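Local atomic coordinates of HutD family protein (Pseudomonas aeruginosa, PDB entry 1YLL), a protein that is of unknown function but belongs to the HutD family of the cupin clan and may be linked to histidine utilisation. Residues D[133-136]-D[141-144]; D[151-156]-D[161-166]; D[40-45]-D[170-175]; D[124-129]-D[145-150]; D[53-58]-D[63-68]. All coordinates share one frame; numbering follows the deposited sequence.

How the contacts relate
Contact 3 closes the longest loop, with contacts 5, 4, 1 and 2 all inside it; of these nested contacts, contact 5 comes first along the chain, contact 1 is nested within contact 4, and contact 2 follows. The centres of contacts 1, 2 and 4 lie 10 to 11 Å apart, around strand 141-146 and the sheet facing it. Contact 5 is about 24 Å from contact 1, centre to centre, across the middle of the chain. Contact 3 joins strand 42-49 of the six-stranded sheet to strand 168-171 of the five-stranded one. Trp126 of contact 4 also reaches Ser66 and Leu68 of contact 5. This spread is consistent with two cupin-like halves packed side by side.

Contact 1 of 5, residues D[133-136]-D[141-144]; sequences LDWH and TLLL
Trp135 reaches across to Leu142 and Leu144 with the six-membered half of its indole, and no hydrogen bond links the two segments. Leu142 meets that ring at its edge, near the ring plane: its CD2 is 3.9 Å from Trp135 CZ2, and its CD1 lies 4.1 Å from the same carbon, so both methyls of one isopropyl group face one ring corner. At the next corner Leu144 CD2 approaches Trp135 CH2 obliquely, at 4.2 Å. Both leucines carry CG anti to the backbone N (chi1 167° and -169°) and stand two residues apart on one side of the strand, which points their methyls at the same ring. Within the other segment, Leu133 CD1 abuts the indole edge in the plane of the ring. Beyond this shell, Trp180 stacks on Trp135 and also touches Leu142, while Arg123 of the second subunit makes a cation-pi contact with the indole. The contact spans two facing sheets. Strand 132-137 is outermost in one within this chain, hydrogen-bonded to strand 178-184, and at His136 the sheet continues into a strand of the second subunit; strand 141-146 runs inside the other, between strands 168-171 and 187-197.

Contact 2 of 5, residues D[151-156]-D[161-166]; sequences VAISLQ and GQLAAH
Val151 and Leu163 form an antiparallel hydrogen-bonded pair in the hairpin of strands 151-155 and 158-163. Leu163 N donates to Val151 O at 2.8 Å with an N-H...O angle of 160°. Two residues along, Ile153 N gives a nearly straight bond to Gly161 O, 3.0 Å and 171°. The return bond of the first pair, from Val151 N to Leu163 O, is weak at 3.4 Å. A water bridges the same two atoms, accepting from Val151 N at 2.9 Å and donating to Leu163 O at 2.6 Å. Leu163 O is also hydrogen-bonded to the backbone of Gly150. Among apolar contacts, Ile153 CD1 and Leu163 CD1 are pressed to 3.4 Å, tighter than ordinary van der Waals contact. Ile153 extends that methyl with CG1 beside its backbone N and chi2 near 173°. On the other face, in the non-hydrogen-bonded pair, Ala152 CB rests 3.8 Å from Gln162 CG, the aliphatic part of the glutamine. Within this chain, strand 158-163 is outermost in its four-stranded sheet. Strand 151-155 lies between it and strand 178-184, where Ala152 touches Thr183, while Val151 packs against Ala188 and Val190 of strand 187-197.

Contact 3 of 5, residues D[40-45]-D[170-175]; sequences FGWRLS and CAEGLQ
Trp42 and Glu172 are brought together by contrasting first torsions. In Trp42, CG sits between the backbone N and the carbonyl carbon (chi1 56°), which sends the indole out from its strand; in Glu172, CG lies beside the backbone N (chi1 -88°) and the chain beyond it is extended. The carboxylate thus arrives at the six-membered part of the indole, with Glu172 OE2 3.8 Å from Trp42 CZ2. Its approach is oblique and the two planes are 76° apart, so the groups do not stack, and no hydrogen bond joins the segments. Cys170 makes a looser contact: its SG lies 4.5 Å from Trp42 CH2, at the ring edge and near the ring plane. With the CA atoms of Trp42 and Glu172 12.3 Å apart, the gap is bridged by side chains alone. Leu143 of strand 141-146 touches both Trp42 and Cys170, and His120 meets the indole edge-to-face. At the backbone, Asp32 OD2 accepts a hydrogen bond from Trp42 N. The contact joins strand 42-49 of the six-stranded sheet to the end of strand 168-171 in the five-stranded one, an interface consistent with a bicupin, in which two cupin-like beta-barrels pack against each other.

Contact 4 of 5, residues D[124-129]-D[145-150]; sequences LQWLRV and FAQQDG
Trp126, Phe145 and Gln147 make up the close-packed part of this contact. Trp126 CH2 lies 4.1 Å from Phe145 CD2, at the edge of the phenyl ring and near its plane, whereas seen from the indole the phenylalanine comes in obliquely; the rings therefore do not stack. One atom further round the indole, Trp126 CZ3 is 4.0 Å from Gln147 CB, which sits at the indole edge. The chain of Gln147 crosses the indole at about a right angle, and its amide is turned 57° from the ring plane. Trp126 turns its indole this way with CG beside the backbone N (chi1 -80°), and Phe145 has CG anti to N (chi1 176°). The polar ends are engaged outside the segments: Trp126 NE1 is hydrogen-bonded to Ser66 OG, and Gln147 OE1 accepts from Arg88 NH1. Leu68 packs against all three residues, and Phe111 stacks on Phe145.

Toward residues 128 and 148-150 the contact gives way to a looser, more solvent-facing side. Arg128 is exposed and makes a salt bridge with Glu130, Asp149 is exposed as well, and no pair of atoms there comes within 4.5 Å across the segments. Even the nearest CA pair, Trp126 and Phe145, is 9.2 Å apart. That spacing reflects the strand between them: 187-197 is hydrogen-bonded to 120-129 on one side and to 141-146 on the other, and the aromatic side chains of the two flanking strands meet over one face of it.

Contact 5 of 5, residues D[53-58]-D[63-68]; sequences GGFSGF and RIISVL
Phe58 and Arg63 meet ring against guanidinium, crossing at about a right angle. Arg63 NH1 lies 3.7 Å from Phe58 CD1 and 3.9 Å from Phe58 CE1, and CE1 sits over one face of the guanidinium. The two planes are 71° apart, so ring and guanidinium are steeply inclined rather than stacked. The arginine has CG beside the backbone N, is extended at chi2 and then bends at chi3 (58°).

Water supplies the polar link. Ser56 O and Arg63 NH1 are 3.9 Å apart, and two waters span the gap, each donating to Ser56 O at 2.8 Å and accepting from Arg63 NH1 at 2.9 Å. One lies in the plane of the guanidinium, and both sit at the edge of the Phe58 ring, in its plane. A single carbonyl oxygen is thus joined to one nitrogen by two separate one-water bridges.

The segments belong to facing sheets of a cupin-like beta-barrel: 53-55 borders a four-stranded sheet, and 62-69 lies inside a six-stranded one between 108-115 and 91-94.

The apolar part is carried by Phe55 and Ile65, with Phe55 CE1 4.1 Å from Ile65 CD1 in an oblique approach. Ile65 extends CG1 anti to its backbone N (chi1 -173°), which carries the methyl toward the ring. Leu75 of strand 73-77 touches both residues. The other terminal nitrogen, Arg63 NH2, is hydrogen-bonded to Asn112 OD1.

Contact 1 of 5, residues D[133-136]-D[141-144]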
# COMPACT_ATOMS: atom_id res chain seq x y z
N LEU D 133 -10.04 0.44 -7.10
CA LEU D 133 -11.32 0.97 -6.64
C LEU D 133 -11.21 1.13 -5.14
O LEU D 133 -10.41 0.43 -4.52
CB LEU D 133 -12.49 0.04 -7.02
CG LEU D 133 -12.83 -1.29 -6.34
CD1 LEU D 133 -13.29 -1.07 -4.89
CD2 LEU D 133 -13.98 -1.97 -7.14
N ASP D 134 -11.97 2.05 -4.55
CA ASP D 134 -11.91 2.26 -3.12
C ASP D 134 -13.25 2.79 -2.61
O ASP D 134 -14.08 3.26 -3.38
CB ASP D 134 -10.81 3.28 -2.75
CG ASP D 134 -11.20 4.73 -3.08
OD1 ASP D 134 -11.51 5.03 -4.25
OD2 ASP D 134 -11.18 5.56 -2.16
N TRP D 135 -13.46 2.66 -1.30
CA TRP D 135 -14.65 3.22 -0.69
C TRP D 135 -14.32 3.48 0.77
O TRP D 135 -13.28 3.01 1.26
CB TRP D 135 -15.85 2.24 -0.79
CG TRP D 135 -15.82 1.06 0.12
CD1 TRP D 135 -16.34 1.00 1.38
CD2 TRP D 135 -15.26 -0.23 -0.15
NE1 TRP D 135 -16.14 -0.27 1.92
CE2 TRP D 135 -15.48 -1.03 0.99
CE3 TRP D 135 -14.59 -0.78 -1.25
CZ2 TRP D 135 -15.06 -2.37 1.07
CZ3 TRP D 135 -14.16 -2.13 -1.17
CH2 TRP D 135 -14.41 -2.89 -0.02
N HIS D 136 -15.15 4.28 1.43
CA HIS D 136 -15.00 4.54 2.86
C HIS D 136 -16.24 3.97 3.52
O HIS D 136 -17.34 4.16 3.02
CB HIS D 136 -14.94 6.03 3.17
CG HIS D 136 -13.68 6.70 2.71
ND1 HIS D 136 -12.68 7.12 3.57
CD2 HIS D 136 -13.28 7.04 1.46
CE1 HIS D 136 -11.71 7.69 2.86
NE2 HIS D 136 -12.05 7.65 1.59
N THR D 141 -17.92 -5.10 10.43
CA THR D 141 -17.46 -6.35 9.84
C THR D 141 -17.45 -6.27 8.32
O THR D 141 -18.42 -5.81 7.72
CB THR D 141 -18.35 -7.53 10.26
OG1 THR D 141 -18.16 -7.81 11.66
CG2 THR D 141 -18.00 -8.79 9.45
N LEU D 142 -16.32 -6.65 7.72
CA LEU D 142 -16.22 -6.70 6.27
C LEU D 142 -15.75 -8.08 5.81
O LEU D 142 -14.75 -8.60 6.28
CB LEU D 142 -15.27 -5.62 5.69
CG LEU D 142 -14.89 -5.85 4.20
CD1 LEU D 142 -16.11 -5.64 3.31
CD2 LEU D 142 -13.79 -4.92 3.74
N LEU D 143 -16.51 -8.71 4.91
CA LEU D 143 -16.10 -9.97 4.34
C LEU D 143 -15.91 -9.60 2.86
O LEU D 143 -16.82 -9.07 2.21
CB LEU D 143 -17.22 -11.02 4.48
CG LEU D 143 -17.62 -11.28 5.94
CD1 LEU D 143 -18.90 -12.09 6.01
CD2 LEU D 143 -16.46 -11.98 6.61
N LEU D 144 -14.71 -9.81 2.32
CA LEU D 144 -14.47 -9.44 0.93
C LEU D 144 -14.05 -10.71 0.19
O LEU D 144 -12.94 -11.21 0.36
CB LEU D 144 -13.36 -8.36 0.86
CG LEU D 144 -13.12 -7.65 -0.46
CD1 LEU D 144 -12.62 -8.63 -1.49
CD2 LEU D 144 -14.40 -6.97 -0.97

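Contact 2 of 5, residues D[151-156]-D[161-166]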
# COMPACT_ATOMS: atom_id res chain seq x y z
N VAL D 151 -6.62 -9.99 -6.50
CA VAL D 151 -7.01 -8.76 -5.83
C VAL D 151 -6.21 -8.44 -4.59
O VAL D 151 -6.19 -9.20 -3.62
CB VAL D 151 -8.50 -8.77 -5.46
CG1 VAL D 151 -8.87 -7.47 -4.73
CG2 VAL D 151 -9.35 -8.91 -6.73
N ALA D 152 -5.55 -7.29 -4.62
CA ALA D 152 -4.77 -6.83 -3.48
C ALA D 152 -5.62 -5.85 -2.68
O ALA D 152 -6.30 -5.00 -3.26
CB ALA D 152 -3.47 -6.16 -3.95
N ILE D 153 -5.55 -5.95 -1.37
CA ILE D 153 -6.35 -5.10 -0.49
C ILE D 153 -5.52 -4.23 0.44
O ILE D 153 -4.55 -4.70 1.04
CB ILE D 153 -7.25 -5.92 0.46
CG1 ILE D 153 -8.03 -6.98 -0.31
CG2 ILE D 153 -8.22 -4.99 1.17
CD1 ILE D 153 -8.81 -7.93 0.62
N SER D 154 -5.88 -2.97 0.55
CA SER D 154 -5.18 -2.12 1.49
C SER D 154 -6.25 -1.47 2.35
O SER D 154 -7.37 -1.25 1.89
CB SER D 154 -4.33 -1.09 0.76
OG SER D 154 -5.14 -0.11 0.17
N LEU D 155 -5.91 -1.21 3.61
CA LEU D 155 -6.80 -0.58 4.58
C LEU D 155 -6.04 0.60 5.18
O LEU D 155 -4.93 0.42 5.72
CB LEU D 155 -7.19 -1.57 5.67
CG LEU D 155 -7.93 -1.08 6.94
CD1 LEU D 155 -9.21 -0.34 6.58
CD2 LEU D 155 -8.26 -2.28 7.80
N GLN D 156 -6.64 1.79 5.12
CA GLN D 156 -6.00 3.02 5.61
C GLN D 156 -4.64 3.24 4.93
O GLN D 156 -3.69 3.74 5.55
CB GLN D 156 -5.85 3.00 7.14
CG GLN D 156 -7.09 2.52 7.93
CD GLN D 156 -8.29 3.45 7.85
OE1 GLN D 156 -8.77 3.79 6.76
NE2 GLN D 156 -8.81 3.85 9.01
N GLY D 161 -2.62 -7.71 2.15
CA GLY D 161 -2.65 -9.04 1.56
C GLY D 161 -3.22 -9.11 0.16
O GLY D 161 -3.63 -8.10 -0.43
N GLN D 162 -3.23 -10.32 -0.37
CA GLN D 162 -3.72 -10.57 -1.71
C GLN D 162 -4.59 -11.80 -1.70
O GLN D 162 -4.31 -12.76 -0.99
CB GLN D 162 -2.58 -10.81 -2.67
CG GLN D 162 -1.93 -9.57 -3.21
CD GLN D 162 -0.71 -9.89 -4.04
OE1 GLN D 162 0.34 -10.26 -3.49
NE2 GLN D 162 -0.83 -9.78 -5.36
N LEU D 163 -5.61 -11.77 -2.54
CA LEU D 163 -6.54 -12.88 -2.63
C LEU D 163 -6.46 -13.67 -3.94
O LEU D 163 -6.46 -13.09 -5.02
CB LEU D 163 -7.98 -12.37 -2.44
CG LEU D 163 -8.58 -11.97 -1.07
CD1 LEU D 163 -7.71 -11.04 -0.29
CD2 LEU D 163 -9.94 -11.32 -1.34
N ALA D 164 -6.41 -14.99 -3.80
CA ALA D 164 -6.45 -15.87 -4.97
C ALA D 164 -7.95 -16.15 -5.18
O ALA D 164 -8.79 -15.71 -4.36
CB ALA D 164 -5.70 -17.18 -4.68
N ALA D 165 -8.29 -16.86 -6.25
CA ALA D 165 -9.70 -17.16 -6.53
C ALA D 165 -10.36 -17.88 -5.36
O ALA D 165 -9.85 -18.88 -4.85
CB ALA D 165 -9.83 -17.99 -7.79
N HIS D 166 -11.51 -17.33 -4.97
CA HIS D 166 -12.35 -17.79 -3.86
C HIS D 166 -11.83 -17.54 -2.47
O HIS D 166 -12.45 -17.99 -1.50
CB HIS D 166 -12.78 -19.26 -4.02
CG HIS D 166 -13.70 -19.48 -5.18
ND1 HIS D 166 -14.38 -20.66 -5.39
CD2 HIS D 166 -14.02 -18.67 -6.22
CE1 HIS D 166 -15.09 -20.56 -6.50
NE2 HIS D 166 -14.89 -19.36 -7.03
O HOH W 1 -8.59 -12.02 -6.11

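Contact 3 of 5, residues D[40-45]-D[170-175]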
# COMPACT_ATOMS: atom_id res chain seq x y z
N PHE D 40 -25.91 -19.39 14.54
CA PHE D 40 -25.04 -18.27 14.18
C PHE D 40 -25.80 -16.98 13.95
O PHE D 40 -27.01 -16.97 13.81
CB PHE D 40 -24.23 -18.61 12.92
CG PHE D 40 -25.08 -18.91 11.69
CD1 PHE D 40 -25.67 -17.89 10.93
CD2 PHE D 40 -25.31 -20.24 11.33
CE1 PHE D 40 -26.48 -18.20 9.81
CE2 PHE D 40 -26.11 -20.56 10.23
CZ PHE D 40 -26.70 -19.53 9.47
N GLY D 41 -25.07 -15.87 13.92
CA GLY D 41 -25.66 -14.57 13.63
C GLY D 41 -25.57 -14.32 12.12
O GLY D 41 -26.48 -13.76 11.52
N TRP D 42 -24.46 -14.71 11.53
CA TRP D 42 -24.32 -14.61 10.08
C TRP D 42 -23.36 -15.71 9.67
O TRP D 42 -22.53 -16.18 10.47
CB TRP D 42 -23.83 -13.22 9.59
CG TRP D 42 -22.54 -12.74 10.19
CD1 TRP D 42 -22.40 -11.78 11.15
CD2 TRP D 42 -21.22 -13.17 9.84
NE1 TRP D 42 -21.08 -11.58 11.42
CE2 TRP D 42 -20.33 -12.42 10.64
CE3 TRP D 42 -20.70 -14.11 8.93
CZ2 TRP D 42 -18.93 -12.59 10.58
CZ3 TRP D 42 -19.32 -14.27 8.86
CH2 TRP D 42 -18.45 -13.52 9.68
N ARG D 43 -23.52 -16.17 8.44
CA ARG D 43 -22.69 -17.22 7.90
C ARG D 43 -22.49 -16.96 6.41
O ARG D 43 -23.45 -16.61 5.70
CB ARG D 43 -23.38 -18.57 8.06
CG ARG D 43 -22.65 -19.74 7.50
CD ARG D 43 -23.33 -21.00 7.99
NE ARG D 43 -22.93 -22.20 7.26
CZ ARG D 43 -23.48 -22.62 6.12
NH1 ARG D 43 -23.05 -23.74 5.56
NH2 ARG D 43 -24.43 -21.92 5.53
N LEU D 44 -21.26 -17.15 5.95
CA LEU D 44 -20.92 -16.96 4.54
C LEU D 44 -20.46 -18.31 4.03
O LEU D 44 -19.69 -19.02 4.70
CB LEU D 44 -19.76 -15.96 4.42
CG LEU D 44 -19.69 -14.72 3.52
CD1 LEU D 44 -18.37 -14.76 2.73
CD2 LEU D 44 -20.92 -14.56 2.63
N SER D 45 -20.89 -18.70 2.84
CA SER D 45 -20.49 -20.01 2.35
C SER D 45 -20.58 -20.09 0.83
O SER D 45 -21.18 -19.22 0.18
CB SER D 45 -21.42 -21.08 2.92
OG SER D 45 -22.79 -20.82 2.54
N CYS D 170 -11.55 -11.45 5.96
CA CYS D 170 -12.57 -11.36 7.01
C CYS D 170 -12.04 -10.37 8.02
O CYS D 170 -11.01 -10.63 8.65
CB CYS D 170 -12.80 -12.72 7.70
SG CYS D 170 -14.08 -12.66 9.07
N ALA D 171 -12.70 -9.21 8.15
CA ALA D 171 -12.29 -8.20 9.13
C ALA D 171 -13.45 -7.96 10.11
O ALA D 171 -14.57 -7.62 9.71
CB ALA D 171 -11.91 -6.89 8.44
N GLU D 172 -13.17 -8.13 11.39
CA GLU D 172 -14.22 -7.95 12.38
C GLU D 172 -13.78 -6.97 13.45
O GLU D 172 -12.59 -6.75 13.61
CB GLU D 172 -14.55 -9.29 13.07
CG GLU D 172 -15.59 -10.15 12.39
CD GLU D 172 -15.84 -11.42 13.19
OE1 GLU D 172 -14.91 -12.25 13.30
OE2 GLU D 172 -16.96 -11.59 13.72
N GLY D 173 -14.74 -6.39 14.14
CA GLY D 173 -14.45 -5.46 15.21
C GLY D 173 -13.83 -4.15 14.79
O GLY D 173 -13.11 -3.51 15.57
N LEU D 174 -14.08 -3.75 13.54
CA LEU D 174 -13.56 -2.50 13.01
C LEU D 174 -14.26 -1.36 13.71
O LEU D 174 -15.46 -1.43 13.98
CB LEU D 174 -13.81 -2.42 11.50
CG LEU D 174 -13.10 -3.47 10.62
CD1 LEU D 174 -13.86 -3.63 9.30
CD2 LEU D 174 -11.69 -3.04 10.34
N GLN D 175 -13.51 -0.31 14.03
CA GLN D 175 -14.04 0.85 14.73
C GLN D 175 -13.80 2.12 13.93
O GLN D 175 -12.66 2.40 13.56
CB GLN D 175 -13.35 1.03 16.10
CG GLN D 175 -13.65 -0.04 17.15
CD GLN D 175 -15.06 0.05 17.74
OE1 GLN D 175 -15.73 1.08 17.63
NE2 GLN D 175 -15.50 -1.02 18.39

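Contact 4 of 5, residues D[124-129]-D[145-150]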
# COMPACT_ATOMS: atom_id res chain seq x y z
N LEU D 124 -24.53 -6.02 0.57
CA LEU D 124 -23.81 -6.97 -0.25
C LEU D 124 -23.76 -6.43 -1.65
O LEU D 124 -24.81 -6.06 -2.23
CB LEU D 124 -24.51 -8.34 -0.24
CG LEU D 124 -23.82 -9.43 -1.08
CD1 LEU D 124 -24.07 -10.83 -0.43
CD2 LEU D 124 -24.28 -9.42 -2.57
N GLN D 125 -22.55 -6.37 -2.23
CA GLN D 125 -22.42 -5.85 -3.58
C GLN D 125 -21.27 -6.46 -4.37
O GLN D 125 -20.16 -6.54 -3.88
CB GLN D 125 -22.20 -4.32 -3.54
CG GLN D 125 -22.08 -3.69 -4.94
CD GLN D 125 -22.04 -2.21 -4.96
OE1 GLN D 125 -21.82 -1.57 -3.95
NE2 GLN D 125 -22.26 -1.62 -6.15
N TRP D 126 -21.55 -6.91 -5.59
CA TRP D 126 -20.51 -7.44 -6.48
C TRP D 126 -19.84 -6.25 -7.14
O TRP D 126 -20.52 -5.37 -7.64
CB TRP D 126 -21.14 -8.34 -7.56
CG TRP D 126 -21.43 -9.69 -7.02
CD1 TRP D 126 -22.65 -10.15 -6.54
CD2 TRP D 126 -20.51 -10.75 -6.86
NE1 TRP D 126 -22.52 -11.43 -6.11
CE2 TRP D 126 -21.22 -11.84 -6.28
CE3 TRP D 126 -19.15 -10.91 -7.13
CZ2 TRP D 126 -20.61 -13.06 -5.98
CZ3 TRP D 126 -18.54 -12.12 -6.84
CH2 TRP D 126 -19.27 -13.18 -6.27
N LEU D 127 -18.50 -6.23 -7.09
CA LEU D 127 -17.71 -5.13 -7.66
C LEU D 127 -16.66 -5.70 -8.60
O LEU D 127 -16.01 -6.68 -8.27
CB LEU D 127 -17.01 -4.40 -6.52
CG LEU D 127 -17.94 -3.74 -5.48
CD1 LEU D 127 -17.15 -3.40 -4.21
CD2 LEU D 127 -18.58 -2.52 -6.09
N ARG D 128 -16.49 -5.08 -9.78
CA ARG D 128 -15.45 -5.58 -10.70
C ARG D 128 -14.28 -4.63 -10.50
O ARG D 128 -14.40 -3.43 -10.79
CB ARG D 128 -15.91 -5.52 -12.15
CG ARG D 128 -14.94 -6.25 -13.10
CD ARG D 128 -15.49 -6.28 -14.53
NE ARG D 128 -14.74 -7.20 -15.40
CZ ARG D 128 -13.94 -6.82 -16.39
NH1 ARG D 128 -13.32 -7.73 -17.12
NH2 ARG D 128 -13.76 -5.53 -16.65
N VAL D 129 -13.18 -5.17 -10.00
CA VAL D 129 -11.98 -4.37 -9.75
C VAL D 129 -11.18 -4.28 -11.05
O VAL D 129 -10.61 -5.27 -11.50
CB VAL D 129 -11.11 -4.99 -8.64
CG1 VAL D 129 -9.91 -4.09 -8.38
CG2 VAL D 129 -11.92 -5.12 -7.34
N PHE D 145 -14.98 -11.26 -0.60
CA PHE D 145 -14.78 -12.51 -1.30
C PHE D 145 -14.29 -12.27 -2.72
O PHE D 145 -14.88 -11.48 -3.42
CB PHE D 145 -16.11 -13.25 -1.38
CG PHE D 145 -16.06 -14.52 -2.18
CD1 PHE D 145 -15.55 -15.68 -1.62
CD2 PHE D 145 -16.57 -14.55 -3.49
CE1 PHE D 145 -15.53 -16.87 -2.35
CE2 PHE D 145 -16.56 -15.75 -4.23
CZ PHE D 145 -16.06 -16.89 -3.68
N ALA D 146 -13.20 -12.92 -3.13
CA ALA D 146 -12.70 -12.74 -4.49
C ALA D 146 -13.17 -13.89 -5.36
O ALA D 146 -12.86 -15.04 -5.05
CB ALA D 146 -11.16 -12.70 -4.49
N GLN D 147 -13.92 -13.62 -6.43
CA GLN D 147 -14.33 -14.73 -7.29
C GLN D 147 -13.15 -15.07 -8.21
O GLN D 147 -12.85 -16.24 -8.48
CB GLN D 147 -15.53 -14.37 -8.14
CG GLN D 147 -15.91 -15.54 -9.00
CD GLN D 147 -16.98 -15.22 -9.98
OE1 GLN D 147 -17.23 -14.06 -10.31
NE2 GLN D 147 -17.62 -16.26 -10.50
N GLN D 148 -12.48 -14.03 -8.68
CA GLN D 148 -11.33 -14.21 -9.56
C GLN D 148 -10.03 -13.84 -8.84
O GLN D 148 -10.04 -13.11 -7.86
CB GLN D 148 -11.56 -13.40 -10.83
CG GLN D 148 -12.79 -13.94 -11.58
CD GLN D 148 -13.38 -12.99 -12.57
OE1 GLN D 148 -13.87 -13.40 -13.63
NE2 GLN D 148 -13.36 -11.70 -12.25
N ASP D 149 -8.92 -14.38 -9.32
CA ASP D 149 -7.62 -14.16 -8.68
C ASP D 149 -6.98 -12.79 -8.90
O ASP D 149 -7.29 -12.08 -9.85
CB ASP D 149 -6.64 -15.24 -9.17
CG ASP D 149 -5.45 -15.41 -8.24
OD1 ASP D 149 -4.90 -14.39 -7.78
OD2 ASP D 149 -5.07 -16.56 -7.96
N GLY D 150 -6.08 -12.43 -8.00
CA GLY D 150 -5.31 -11.22 -8.15
C GLY D 150 -5.69 -9.94 -7.45
O GLY D 150 -5.11 -8.89 -7.77

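Contact 5 of 5, residues D[53-58]-D[63-68]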
# COMPACT_ATOMS: atom_id res chain seq x y z
N GLY D 53 -33.54 -29.25 -6.89
CA GLY D 53 -34.20 -29.80 -5.72
C GLY D 53 -34.53 -28.70 -4.74
O GLY D 53 -34.15 -27.54 -4.96
N GLY D 54 -35.25 -29.04 -3.67
CA GLY D 54 -35.62 -28.02 -2.71
C GLY D 54 -34.44 -27.59 -1.87
O GLY D 54 -33.46 -28.33 -1.74
N PHE D 55 -34.52 -26.39 -1.32
CA PHE D 55 -33.46 -25.88 -0.45
C PHE D 55 -34.00 -26.01 0.96
O PHE D 55 -35.18 -25.74 1.21
CB PHE D 55 -33.13 -24.41 -0.75
CG PHE D 55 -32.16 -24.21 -1.88
CD1 PHE D 55 -31.84 -22.91 -2.30
CD2 PHE D 55 -31.59 -25.29 -2.54
CE1 PHE D 55 -30.95 -22.70 -3.36
CE2 PHE D 55 -30.68 -25.09 -3.63
CZ PHE D 55 -30.38 -23.79 -4.03
N SER D 56 -33.15 -26.44 1.87
CA SER D 56 -33.51 -26.60 3.27
C SER D 56 -33.72 -25.23 3.87
O SER D 56 -33.10 -24.24 3.44
CB SER D 56 -32.39 -27.33 4.01
OG SER D 56 -32.19 -28.63 3.48
N GLY D 57 -34.58 -25.15 4.87
CA GLY D 57 -34.87 -23.87 5.48
C GLY D 57 -33.89 -23.38 6.52
O GLY D 57 -33.20 -24.15 7.18
N PHE D 58 -33.86 -22.07 6.66
CA PHE D 58 -33.01 -21.42 7.66
C PHE D 58 -34.01 -20.49 8.27
O PHE D 58 -34.05 -19.29 8.00
CB PHE D 58 -31.86 -20.67 6.99
CG PHE D 58 -30.67 -21.55 6.67
CD1 PHE D 58 -30.59 -22.24 5.46
CD2 PHE D 58 -29.62 -21.67 7.57
CE1 PHE D 58 -29.47 -23.02 5.16
CE2 PHE D 58 -28.49 -22.45 7.29
CZ PHE D 58 -28.42 -23.13 6.08
N ARG D 63 -31.66 -14.44 3.55
CA ARG D 63 -30.64 -15.04 2.69
C ARG D 63 -30.41 -14.18 1.47
O ARG D 63 -31.33 -13.53 0.95
CB ARG D 63 -31.08 -16.44 2.23
CG ARG D 63 -31.30 -17.47 3.36
CD ARG D 63 -31.41 -18.90 2.80
NE ARG D 63 -30.21 -19.27 2.03
CZ ARG D 63 -29.98 -20.50 1.58
NH1 ARG D 63 -30.85 -21.47 1.81
NH2 ARG D 63 -28.85 -20.77 0.90
N ILE D 64 -29.16 -14.16 1.01
CA ILE D 64 -28.85 -13.49 -0.26
C ILE D 64 -27.95 -14.52 -0.95
O ILE D 64 -26.90 -14.90 -0.42
CB ILE D 64 -28.08 -12.20 -0.09
CG1 ILE D 64 -28.82 -11.24 0.86
CG2 ILE D 64 -27.92 -11.53 -1.46
CD1 ILE D 64 -28.19 -9.82 0.88
N ILE D 65 -28.35 -14.96 -2.14
CA ILE D 65 -27.56 -15.96 -2.85
C ILE D 65 -27.14 -15.41 -4.20
O ILE D 65 -27.85 -14.60 -4.80
CB ILE D 65 -28.43 -17.23 -3.07
CG1 ILE D 65 -27.59 -18.36 -3.65
CG2 ILE D 65 -29.62 -16.90 -3.98
CD1 ILE D 65 -28.19 -19.70 -3.34
N SER D 66 -25.96 -15.83 -4.66
CA SER D 66 -25.45 -15.43 -5.96
C SER D 66 -24.82 -16.63 -6.67
O SER D 66 -24.09 -17.38 -6.07
CB SER D 66 -24.33 -14.38 -5.84
OG SER D 66 -24.73 -13.17 -5.23
N VAL D 67 -25.14 -16.83 -7.95
CA VAL D 67 -24.47 -17.88 -8.68
C VAL D 67 -23.02 -17.44 -8.94
O VAL D 67 -22.78 -16.25 -9.21
CB VAL D 67 -25.13 -18.13 -10.06
CG1 VAL D 67 -24.19 -19.00 -10.94
CG2 VAL D 67 -26.48 -18.82 -9.86
N LEU D 68 -22.07 -18.36 -8.84
CA LEU D 68 -20.65 -18.07 -9.10
C LEU D 68 -20.17 -18.68 -10.41
O LEU D 68 -19.56 -18.00 -11.25
CB LEU D 68 -19.76 -18.66 -8.03
CG LEU D 68 -19.78 -18.06 -6.65
CD1 LEU D 68 -18.77 -18.80 -5.81
CD2 LEU D 68 -19.44 -16.55 -6.73
O HOH W 2 -33.47 -21.45 3.15
O HOH W 3 -30.76 -24.37 1.94